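Side-chain contacts in leucine rich repeat and phosphatase domain containing protein (PDB 3EMU), which carries a dual specificity phosphatase-type catalytic domain and may hydrolyse or recognise phosphate monoesters, probably on proteins: residues K146-E149 / K150-E154; S116-N119 / A120-V124; I61-E65 / G66-Y70; I80-S83 / I84-E88. One frame throughout, in Å; residues are numbered along the deposited sequence. Where two conformers were deposited one is given.

Contact 1 of 4, residues K146-E149 / K150-E154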
loop_
_atom_site.group_PDB
_atom_site.type_symbol
_atom_site.label_atom_id
_atom_site.label_comp_id
_atom_site.label_asym_id
_atom_site.label_seq_id
_atom_site.Cartn_x
_atom_site.Cartn_y
_atom_site.Cartn_z
ATOM N N LYS A 146 -7.810 14.175 7.384
ATOM C CA LYS A 146 -8.203 15.571 7.466
ATOM C C LYS A 146 -8.058 16.281 6.131
ATOM O O LYS A 146 -8.916 17.092 5.765
ATOM C CB LYS A 146 -7.359 16.319 8.469
ATOM C CG LYS A 146 -7.842 16.255 9.868
ATOM C CD LYS A 146 -8.777 17.421 10.169
ATOM C CE LYS A 146 -9.767 17.012 11.290
ATOM N NZ LYS A 146 -11.035 17.783 11.152
ATOM N N LYS A 147 -6.956 16.009 5.427
ATOM C CA LYS A 147 -6.687 16.672 4.132
ATOM C C LYS A 147 -7.778 16.345 3.119
ATOM O O LYS A 147 -8.236 17.203 2.378
ATOM C CB LYS A 147 -5.322 16.290 3.581
ATOM C CG LYS A 147 -5.078 16.793 2.161
ATOM C CD LYS A 147 -4.660 18.253 2.252
ATOM C CE LYS A 147 -4.462 18.919 0.885
ATOM N NZ LYS A 147 -3.965 20.367 1.081
ATOM N N LEU A 148 -8.196 15.090 3.110
ATOM C CA LEU A 148 -9.209 14.626 2.215
ATOM C C LEU A 148 -10.556 15.300 2.564
ATOM O O LEU A 148 -11.330 15.679 1.688
ATOM C CB LEU A 148 -9.335 13.103 2.320
ATOM C CG LEU A 148 -8.370 12.197 1.508
ATOM C CD1 LEU A 148 -8.857 10.779 1.412
ATOM C CD2 LEU A 148 -8.141 12.717 0.120
ATOM N N GLU A 149 -10.851 15.419 3.843
ATOM C CA GLU A 149 -12.071 16.084 4.255
ATOM C C GLU A 149 -12.202 17.515 3.646
ATOM O O GLU A 149 -13.246 17.905 3.133
ATOM C CB GLU A 149 -12.075 16.164 5.772
ATOM C CG GLU A 149 -13.422 16.511 6.378
ATOM C CD GLU A 149 -13.296 17.031 7.811
ATOM O OE1 GLU A 149 -12.276 16.698 8.490
ATOM O OE2 GLU A 149 -14.222 17.775 8.245
ATOM N N LYS A 150 -11.123 18.277 3.713
ATOM C CA LYS A 150 -11.103 19.613 3.219
ATOM C C LYS A 150 -11.172 19.665 1.685
ATOM O O LYS A 150 -11.935 20.440 1.126
ATOM C CB LYS A 150 -9.844 20.301 3.717
ATOM C CG LYS A 150 -10.042 21.763 4.044
ATOM C CD LYS A 150 -11.001 22.498 3.044
ATOM C CE LYS A 150 -10.721 24.018 2.993
ATOM N NZ LYS A 150 -11.053 24.700 4.305
ATOM N N MET A 151 -10.382 18.839 1.005
ATOM C CA MET A 151 -10.420 18.808 -0.441
ATOM C C MET A 151 -11.792 18.414 -0.928
ATOM O O MET A 151 -12.192 18.790 -2.047
ATOM C CB MET A 151 -9.421 17.803 -1.025
ATOM C CG MET A 151 -7.925 18.230 -1.042
ATOM S SD MET A 151 -6.940 17.141 -2.160
ATOM C CE MET A 151 -7.775 15.593 -1.877
ATOM N N ASN A 152 -12.518 17.653 -0.116
ATOM C CA ASN A 152 -13.750 17.047 -0.597
ATOM C C ASN A 152 -15.060 17.696 -0.125
ATOM O O ASN A 152 -16.137 17.156 -0.374
ATOM C CB ASN A 152 -13.753 15.567 -0.246
ATOM C CG ASN A 152 -12.641 14.797 -0.969
ATOM O OD1 ASN A 152 -12.121 15.255 -2.001
ATOM N ND2 ASN A 152 -12.288 13.618 -0.442
ATOM N N SER A 153 -14.961 18.833 0.560
ATOM C CA SER A 153 -16.126 19.576 1.066
ATOM C C SER A 153 -16.981 20.177 -0.046
ATOM O O SER A 153 -16.417 20.751 -0.998
ATOM C CB SER A 153 -15.634 20.715 1.942
ATOM O OG SER A 153 -15.467 20.143 3.228
ATOM N N GLU A 154 -18.316 20.074 0.071
ATOM C CA GLU A 154 -19.227 20.662 -0.961
ATOM C C GLU A 154 -18.778 22.077 -1.318
ATOM O O GLU A 154 -18.706 22.927 -0.421
ATOM C CB GLU A 154 -20.680 20.714 -0.468
#
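Leu-148 and Met-151 meet at the C-terminal end of helix 135-151, the last helix of this phosphatase domain, where the helical turn gives way to the final modelled residues of the chain. Apolar contact is supplied mainly by these two. Met-151 CE lies 3.5 Å from Leu-148 CD2, a close approach reached because the methionine chain, extended as far as SD, bends at its last torsion (chi3 -35°) and turns its methyl back along the helix. Nearer the backbone, at Met-151 CG, the aliphatic part of Lys-147 crosses, with CE 4.0 Å away; the lysine chain bends at chi2 and then stretches out, and it is this aliphatic part that touches the methionine.

Charge pairing occurs one turn back. Lys-146 NZ and Glu-149 OE1 form a salt bridge of 3.1 Å on the exposed face of the helix, with the nitrogen on the syn lone pair of the carboxylate oxygen.

The backbone bonds record how the helix ends. Met-151 N still donates to Lys-147 O in a nearly straight i to i+4 bond, whereas Asn-152, the first residue to leave helical geometry, gives its N-H weakly to both Leu-148 O and Glu-149 O. The Asn-152 amide folds back over Leu-148 O without bonding to it, since ND2, although 3.1 Å away, is badly angled. Beyond it, the hydroxyl of Ser-153 reaches back to the last turn: OG donates to Glu-149 O at 3.2 Å, tilted 29° from the carbonyl plane.

Contact 2 of 4, residues S116-N119 / A120-V124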
loop_
_atom_site.group_PDB
_atom_site.type_symbol
_atom_site.label_atom_id
_atom_site.label_comp_id
_atom_site.label_asym_id
_atom_site.label_seq_id
_atom_site.Cartn_x
_atom_site.Cartn_y
_atom_site.Cartn_z
ATOM N N SER A 116 -13.118 6.063 6.164
ATOM C CA SER A 116 -12.387 6.725 7.207
ATOM C C SER A 116 -11.057 5.959 7.440
ATOM O O SER A 116 -10.892 4.821 6.970
ATOM C CB SER A 116 -13.227 6.755 8.481
ATOM O OG SER A 116 -13.552 5.437 8.841
ATOM N N PHE A 117 -10.140 6.595 8.158
ATOM C CA PHE A 117 -8.937 5.917 8.555
ATOM C C PHE A 117 -9.233 4.554 9.227
ATOM O O PHE A 117 -8.739 3.515 8.776
ATOM C CB PHE A 117 -7.997 6.780 9.432
ATOM C CG PHE A 117 -7.068 5.929 10.249
ATOM C CD1 PHE A 117 -6.017 5.243 9.619
ATOM C CD2 PHE A 117 -7.320 5.705 11.615
ATOM C CE1 PHE A 117 -5.193 4.371 10.342
ATOM C CE2 PHE A 117 -6.519 4.840 12.342
ATOM C CZ PHE A 117 -5.451 4.160 11.709
ATOM N N ILE A 118 -10.081 4.558 10.258
ATOM C CA ILE A 118 -10.337 3.364 11.098
ATOM C C ILE A 118 -10.979 2.245 10.307
ATOM O O ILE A 118 -10.645 1.064 10.474
ATOM C CB ILE A 118 -11.193 3.710 12.385
ATOM C CG1 ILE A 118 -11.247 2.522 13.381
ATOM C CG2 ILE A 118 -12.635 4.106 12.026
ATOM C CD1 ILE A 118 -9.874 1.789 13.668
ATOM N N ASN A 119 -11.898 2.603 9.425
ATOM C CA ASN A 119 -12.591 1.609 8.629
ATOM C C ASN A 119 -11.689 1.004 7.544
ATOM O O ASN A 119 -11.835 -0.175 7.172
ATOM C CB ASN A 119 -13.825 2.228 7.974
ATOM C CG ASN A 119 -15.081 2.300 8.915
ATOM O OD1 ASN A 119 -16.040 3.032 8.598
ATOM N ND2 ASN A 119 -15.105 1.515 10.002
ATOM N N ALA A 120 -10.804 1.835 6.987
ATOM C CA ALA A 120 -9.795 1.376 5.995
ATOM C C ALA A 120 -8.739 0.496 6.744
ATOM O O ALA A 120 -8.309 -0.546 6.245
ATOM C CB ALA A 120 -9.128 2.579 5.289
ATOM N N PHE A 121 -8.366 0.926 7.945
ATOM C CA PHE A 121 -7.523 0.106 8.807
ATOM C C PHE A 121 -8.113 -1.297 9.086
ATOM O O PHE A 121 -7.453 -2.326 8.867
ATOM C CB PHE A 121 -7.202 0.828 10.126
ATOM C CG PHE A 121 -6.351 -0.007 11.033
ATOM C CD1 PHE A 121 -4.951 0.076 10.963
ATOM C CD2 PHE A 121 -6.948 -0.982 11.870
ATOM C CE1 PHE A 121 -4.157 -0.745 11.777
ATOM C CE2 PHE A 121 -6.165 -1.811 12.658
ATOM C CZ PHE A 121 -4.772 -1.699 12.621
ATOM N N ASN A 122 -9.372 -1.335 9.513
ATOM C CA ASN A 122 -10.013 -2.592 9.864
ATOM C C ASN A 122 -10.180 -3.562 8.705
ATOM O O ASN A 122 -10.007 -4.787 8.867
ATOM C CB ASN A 122 -11.389 -2.341 10.451
ATOM C CG ASN A 122 -11.327 -1.730 11.808
ATOM O OD1 ASN A 122 -12.310 -1.171 12.269
ATOM N ND2 ASN A 122 -10.183 -1.827 12.470
ATOM N N LYS A 123 -10.579 -3.013 7.561
ATOM C CA LYS A 123 -10.634 -3.765 6.350
ATOM C C LYS A 123 -9.279 -4.422 5.986
ATOM O O LYS A 123 -9.241 -5.602 5.635
ATOM C CB LYS A 123 -11.123 -2.868 5.193
ATOM C CG LYS A 123 -10.999 -3.548 3.812
ATOM C CD LYS A 123 -11.881 -2.896 2.722
ATOM C CE LYS A 123 -11.911 -3.773 1.430
ATOM N NZ LYS A 123 -13.104 -3.462 0.514
ATOM N N VAL A 124 -8.187 -3.663 6.015
ATOM C CA VAL A 124 -6.883 -4.246 5.732
ATOM C C VAL A 124 -6.516 -5.286 6.811
ATOM O O VAL A 124 -6.148 -6.431 6.497
ATOM C CB VAL A 124 -5.765 -3.182 5.614
ATOM C CG1 VAL A 124 -4.369 -3.862 5.522
ATOM C CG2 VAL A 124 -6.009 -2.278 4.389
#
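Phe-117 offers one face of its ring to Phe-121, whose CB sits over it, 4.1 Å from Phe-117 CE1. Both rings stand on the same side of the helix and point the same way, because each has CG anti to the backbone N (chi1 158° for Phe-117, 179° for Phe-121). They run side by side, and the rings come nearest where Phe-117 CZ lies 4.2 Å from Phe-121 CD1. Next to them, Ile-118 bends at chi2 and brings CD1 to 3.8 Å from Asn-122 ND2, across the neighbouring amide; that same ND2 lies in plane at the edge of the Phe-121 ring.

The polar part belongs to the helix start. Ser-116 holds the N-cap position: its OG accepts a weak bond of 3.3 Å from Asn-119 N, while its carbonyl O receives Ala-120 N at 3.0 Å. A second acceptor comes from helix 135-151, where Glu-145 OE2 takes the N-H of Phe-117. The next bond, Phe-121 N to Phe-117 O at 2.7 Å, is short and nearly aligned with the C=O.

Phe-117 packs on Ile-138 and Leu-141 of helix 135-151, and Ala-120 and Phe-121 face Ile-106 of helix 100-112. The stretch is thus a serine-capped first turn, with its two phenylalanines packed into the helical layer of the alpha/beta phosphatase fold.

Contact 3 of 4, residues I61-E65 / G66-Y70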
loop_
_atom_site.group_PDB
_atom_site.type_symbol
_atom_site.label_atom_id
_atom_site.label_comp_id
_atom_site.label_asym_id
_atom_site.label_seq_id
_atom_site.Cartn_x
_atom_site.Cartn_y
_atom_site.Cartn_z
ATOM N N ILE A 61 10.621 6.585 2.103
ATOM C CA ILE A 61 10.225 6.789 3.460
ATOM C C ILE A 61 11.228 6.094 4.379
ATOM O O ILE A 61 11.325 4.864 4.390
ATOM C CB ILE A 61 8.783 6.324 3.685
ATOM C CG1 ILE A 61 7.867 7.012 2.661
ATOM C CG2 ILE A 61 8.377 6.620 5.104
ATOM C CD1 ILE A 61 6.582 6.331 2.444
ATOM N N VAL A 62 11.990 6.902 5.121
ATOM C CA VAL A 62 12.982 6.365 6.045
ATOM C C VAL A 62 12.650 6.429 7.521
ATOM O O VAL A 62 13.334 5.761 8.296
ATOM C CB VAL A 62 14.439 6.923 5.827
ATOM C CG1 VAL A 62 15.082 6.286 4.563
ATOM C CG2 VAL A 62 14.488 8.490 5.796
ATOM N N SER A 63 11.658 7.216 7.938
ATOM C CA SER A 63 11.277 7.212 9.365
ATOM C C SER A 63 9.794 7.447 9.610
ATOM O O SER A 63 9.081 7.874 8.703
ATOM C CB SER A 63 12.134 8.191 10.189
ATOM O OG SER A 63 11.831 9.572 9.943
ATOM N N GLU A 64 9.339 7.157 10.827
ATOM C CA GLU A 64 7.934 7.312 11.198
ATOM C C GLU A 64 7.615 8.748 11.673
ATOM O O GLU A 64 6.468 9.101 11.807
ATOM C CB GLU A 64 7.512 6.258 12.246
ATOM C CG GLU A 64 7.514 6.771 13.673
ATOM C CD GLU A 64 7.251 5.705 14.748
ATOM O OE1 GLU A 64 8.070 4.743 14.890
ATOM O OE2 GLU A 64 6.238 5.851 15.461
ATOM N N GLU A 65 8.641 9.565 11.889
ATOM C CA GLU A 65 8.482 10.944 12.328
ATOM C C GLU A 65 8.243 11.881 11.133
ATOM O O GLU A 65 8.561 11.537 9.974
ATOM C CB GLU A 65 9.719 11.466 13.108
ATOM C CG GLU A 65 10.163 10.634 14.265
ATOM C CD GLU A 65 11.249 9.599 13.854
ATOM O OE1 GLU A 65 12.394 10.018 13.503
ATOM O OE2 GLU A 65 10.962 8.378 13.915
ATOM N N GLY A 66 7.717 13.073 11.432
ATOM C CA GLY A 66 7.438 14.046 10.381
ATOM C C GLY A 66 6.378 13.582 9.401
ATOM O O GLY A 66 5.389 12.981 9.797
ATOM N N HIS A 67 6.605 13.837 8.113
ATOM C CA HIS A 67 5.552 13.718 7.096
ATOM C C HIS A 67 5.997 13.132 5.777
ATOM O O HIS A 67 5.453 13.497 4.736
ATOM C CB HIS A 67 4.872 15.074 6.817
ATOM C CG HIS A 67 5.823 16.226 6.758
ATOM N ND1 HIS A 67 6.507 16.570 5.608
ATOM C CD2 HIS A 67 6.224 17.098 7.712
ATOM C CE1 HIS A 67 7.302 17.594 5.865
ATOM N NE2 HIS A 67 7.150 17.936 7.132
ATOM N N GLN A 68 6.948 12.207 5.805
ATOM C CA GLN A 68 7.428 11.617 4.555
ATOM C C GLN A 68 6.408 10.684 3.992
ATOM O O GLN A 68 6.281 10.560 2.793
ATOM C CB GLN A 68 8.736 10.851 4.751
ATOM C CG GLN A 68 9.866 11.665 5.319
ATOM C CD GLN A 68 11.088 10.788 5.738
ATOM O OE1 GLN A 68 10.950 9.628 6.121
ATOM N NE2 GLN A 68 12.268 11.373 5.686
ATOM N N LEU A 69 5.699 9.989 4.858
ATOM C CA LEU A 69 4.678 9.118 4.344
ATOM C C LEU A 69 3.493 9.932 3.731
ATOM O O LEU A 69 3.117 9.723 2.575
ATOM C CB LEU A 69 4.243 8.089 5.394
ATOM C CG LEU A 69 3.224 7.110 4.781
ATOM C CD1 LEU A 69 3.641 5.634 4.922
ATOM C CD2 LEU A 69 1.796 7.385 5.338
ATOM N N TYR A 70 2.945 10.852 4.515
ATOM C CA TYR A 70 1.943 11.787 4.063
ATOM C C TYR A 70 2.324 12.369 2.674
ATOM O O TYR A 70 1.526 12.286 1.721
ATOM C CB TYR A 70 1.876 12.925 5.081
ATOM C CG TYR A 70 0.923 14.012 4.718
ATOM C CD1 TYR A 70 -0.452 13.845 4.947
ATOM C CD2 TYR A 70 1.369 15.207 4.126
ATOM C CE1 TYR A 70 -1.372 14.839 4.610
ATOM C CE2 TYR A 70 0.465 16.235 3.797
ATOM C CZ TYR A 70 -0.923 16.047 4.050
ATOM O OH TYR A 70 -1.886 16.999 3.739
HETATM O O HOH W 1 7.711 10.297 7.990
#
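Gln-68 reaches back from the first turn of helix 68-85 to the loop before it, and its OE1 accepts two backbone N-H groups, from Val-62 and Ser-63, each at 3.1 Å. They arrive differently: Ser-63 N is tilted 16° from the carbonyl plane, Val-62 N stands 38° above it. The glutamine chain, extended beyond CG, reaches the loop, and Val-62 CG2 rests 3.6 Å from NE2. Two bonds to one oxygen fix the rotation of the amide and tie the loop to the helix.

A water bridges the inner side of the turn. It accepts from Gln-68 N at 3.0 Å and donates to Ser-63 O at 2.9 Å; a further donation to Glu-65 O is modelled doubtfully short. Gln-140 OE1 of helix 135-151 takes the next N-H groups, that of Tyr-70 and, weakly, that of Leu-69. Glu-64 OE2 is engaged by Gly-136 N, and the N-cap residue His-67 by Asp-71.

Ile-61 CD1 packs on Leu-69 CD1 at 3.9 Å, beside Phe-137 of helix 135-151. This is a loop joining strand 55-59 to helix 68-85, held by a glutamine side chain; in active dual specificity phosphatases the loop at this place usually carries the general acid.

Contact 4 of 4, residues I80-S83 / I84-E88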
loop_
_atom_site.group_PDB
_atom_site.type_symbol
_atom_site.label_atom_id
_atom_site.label_comp_id
_atom_site.label_asym_id
_atom_site.label_seq_id
_atom_site.Cartn_x
_atom_site.Cartn_y
_atom_site.Cartn_z
ATOM N N ILE A 80 -0.598 3.631 -8.333
ATOM C CA ILE A 80 -1.611 2.567 -8.176
ATOM C C ILE A 80 -2.780 2.667 -9.179
ATOM O O ILE A 80 -3.213 1.683 -9.769
ATOM C CB ILE A 80 -2.155 2.523 -6.742
ATOM C CG1 ILE A 80 -1.023 2.151 -5.768
ATOM C CG2 ILE A 80 -3.312 1.536 -6.617
ATOM C CD1 ILE A 80 -1.402 2.230 -4.299
ATOM N N ILE A 81 -3.324 3.861 -9.358
ATOM C CA ILE A 81 -4.476 3.976 -10.252
ATOM C C ILE A 81 -4.018 3.751 -11.693
ATOM O O ILE A 81 -4.727 3.129 -12.471
ATOM C CB ILE A 81 -5.279 5.321 -10.033
ATOM C CG1 ILE A 81 -6.181 5.134 -8.837
ATOM C CG2 ILE A 81 -6.174 5.609 -11.231
ATOM C CD1 ILE A 81 -6.585 6.368 -8.180
ATOM N N ARG A 82 -2.820 4.216 -12.047
ATOM C CA ARG A 82 -2.239 3.868 -13.355
ATOM C C ARG A 82 -2.266 2.373 -13.639
ATOM O O ARG A 82 -2.375 1.950 -14.783
ATOM C CB ARG A 82 -0.795 4.359 -13.487
ATOM C CG ARG A 82 -0.113 3.932 -14.784
ATOM C CD ARG A 82 1.290 4.524 -14.908
ATOM N NE ARG A 82 2.383 3.619 -14.533
ATOM C CZ ARG A 82 3.599 4.036 -14.160
ATOM N NH1 ARG A 82 3.879 5.328 -14.087
ATOM N NH2 ARG A 82 4.547 3.168 -13.847
ATOM N N SER A 83 -2.181 1.547 -12.598
ATOM C CA SER A 83 -2.102 0.113 -12.819
ATOM C C SER A 83 -3.504 -0.482 -12.927
ATOM O O SER A 83 -3.741 -1.434 -13.685
ATOM C CB SER A 83 -1.233 -0.578 -11.711
ATOM O OG SER A 83 -1.349 -2.000 -11.707
ATOM N N ILE A 84 -4.417 0.033 -12.113
ATOM C CA ILE A 84 -5.823 -0.356 -12.212
ATOM C C ILE A 84 -6.360 -0.039 -13.646
ATOM O O ILE A 84 -7.043 -0.846 -14.277
ATOM C CB ILE A 84 -6.665 0.387 -11.166
ATOM C CG1 ILE A 84 -6.405 -0.197 -9.757
ATOM C CG2 ILE A 84 -8.139 0.308 -11.554
ATOM C CD1 ILE A 84 -6.942 0.615 -8.591
ATOM N N GLN A 85 -5.984 1.130 -14.145
ATOM C CA GLN A 85 -6.304 1.562 -15.482
ATOM C C GLN A 85 -5.864 0.586 -16.600
ATOM O O GLN A 85 -6.595 0.397 -17.578
ATOM C CB GLN A 85 -5.651 2.915 -15.701
ATOM C CG GLN A 85 -5.844 3.448 -17.074
ATOM C CD GLN A 85 -5.298 4.874 -17.209
ATOM O OE1 GLN A 85 -5.430 5.500 -18.260
ATOM N NE2 GLN A 85 -4.692 5.393 -16.137
ATOM N N ARG A 86 -4.674 -0.013 -16.458
ATOM C CA ARG A 86 -4.170 -0.994 -17.409
ATOM C C ARG A 86 -4.835 -2.318 -17.186
ATOM O O ARG A 86 -4.608 -3.255 -17.942
ATOM C CB ARG A 86 -2.666 -1.193 -17.232
ATOM C CG ARG A 86 -1.843 0.040 -17.584
ATOM C CD ARG A 86 -0.333 -0.275 -17.689
ATOM N NE ARG A 86 0.316 -0.169 -16.392
ATOM C CZ ARG A 86 1.173 0.780 -16.055
ATOM N NH1 ARG A 86 1.523 1.702 -16.932
ATOM N NH2 ARG A 86 1.681 0.804 -14.829
ATOM N N LYS A 87 -5.647 -2.411 -16.139
ATOM C CA LYS A 87 -6.209 -3.693 -15.739
ATOM C C LYS A 87 -5.097 -4.720 -15.417
ATOM O O LYS A 87 -5.183 -5.910 -15.762
ATOM C CB LYS A 87 -7.170 -4.203 -16.802
ATOM C CG LYS A 87 -8.626 -3.848 -16.503
ATOM C CD LYS A 87 -9.544 -4.185 -17.693
ATOM C CE LYS A 87 -10.988 -3.683 -17.468
ATOM N NZ LYS A 87 -11.122 -2.176 -17.646
ATOM N N GLU A 88 -4.060 -4.226 -14.736
ATOM C CA GLU A 88 -2.953 -5.064 -14.260
ATOM C C GLU A 88 -2.676 -4.921 -12.753
ATOM O O GLU A 88 -2.966 -3.884 -12.129
ATOM C CB GLU A 88 -1.706 -4.783 -15.105
ATOM C CG GLU A 88 -1.799 -5.482 -16.463
ATOM C CD GLU A 88 -0.856 -4.908 -17.508
ATOM O OE1 GLU A 88 0.014 -4.071 -17.154
ATOM O OE2 GLU A 88 -0.992 -5.296 -18.692
#
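A Schellman motif ends helix 68-85, with Ser-83 and Glu-88 meeting across it. Lys-87 takes positive phi, which turns the chain so that Glu-88 N donates to Ser-83 O at 3.0 Å, outside the inner bond from Lys-87 N to Ile-84 O at 2.8 Å. The Ser-83 side chain adds a tie: OG, anti to the backbone N (chi1 167°), leans toward the C-terminal end of the helix and donates to Glu-88 O. At 2.5 Å this bond is short enough for its length to be doubtful, and it approaches 56° above the carbonyl plane.

Ile-80 CG2 and Ile-84 CD1 touch loosely at 4.2 Å, on the face packed against Phe-108 of helix 100-112.

On another face Arg-82, modelled in two conformers, runs beside Arg-86 in the one described. The aliphatic Arg-82 CG lies over one face of the Arg-86 guanidinium, toward its rim and 3.2 Å above its plane, and the two guanidinium planes are 58° apart. Both turn to Asp-55: in this conformer Arg-82 NH2 makes a salt bridge to it, Arg-86 NH2 a long, weak ion pair. Arg-86 NE, buried, lacks a hydrogen-bond partner and has just a long salt bridge of 4.0 Å to Glu-88 OE1, whose main partner is Ser-37 OG. With Arg-82 so placed, the carboxylate of Asp-55 probably offsets much of the paired positive charge, allowing the arginines to lie together.

Along the chain the order is contact 3, contact 4, contact 2, contact 1, without overlap. Contacts 3 and 4 mark the two ends of helix 68-85, on opposite sides of the chain's centre with their own centres 26 Å apart; one follows strand 55-59, the other leads into strand 89-94. Contacts 2 and 1 lie on the successive helices 117-127 and 135-151, their centres 18 Å apart. Contacts 1 and 3 are the one pair that touches, through Lys-147 CD and Tyr-70 OH at 3.4 Å. Together the four contacts mark helix starts and ends in the helices of a single phosphatase-type alpha/beta domain, with contact 1 farthest out at the chain's end.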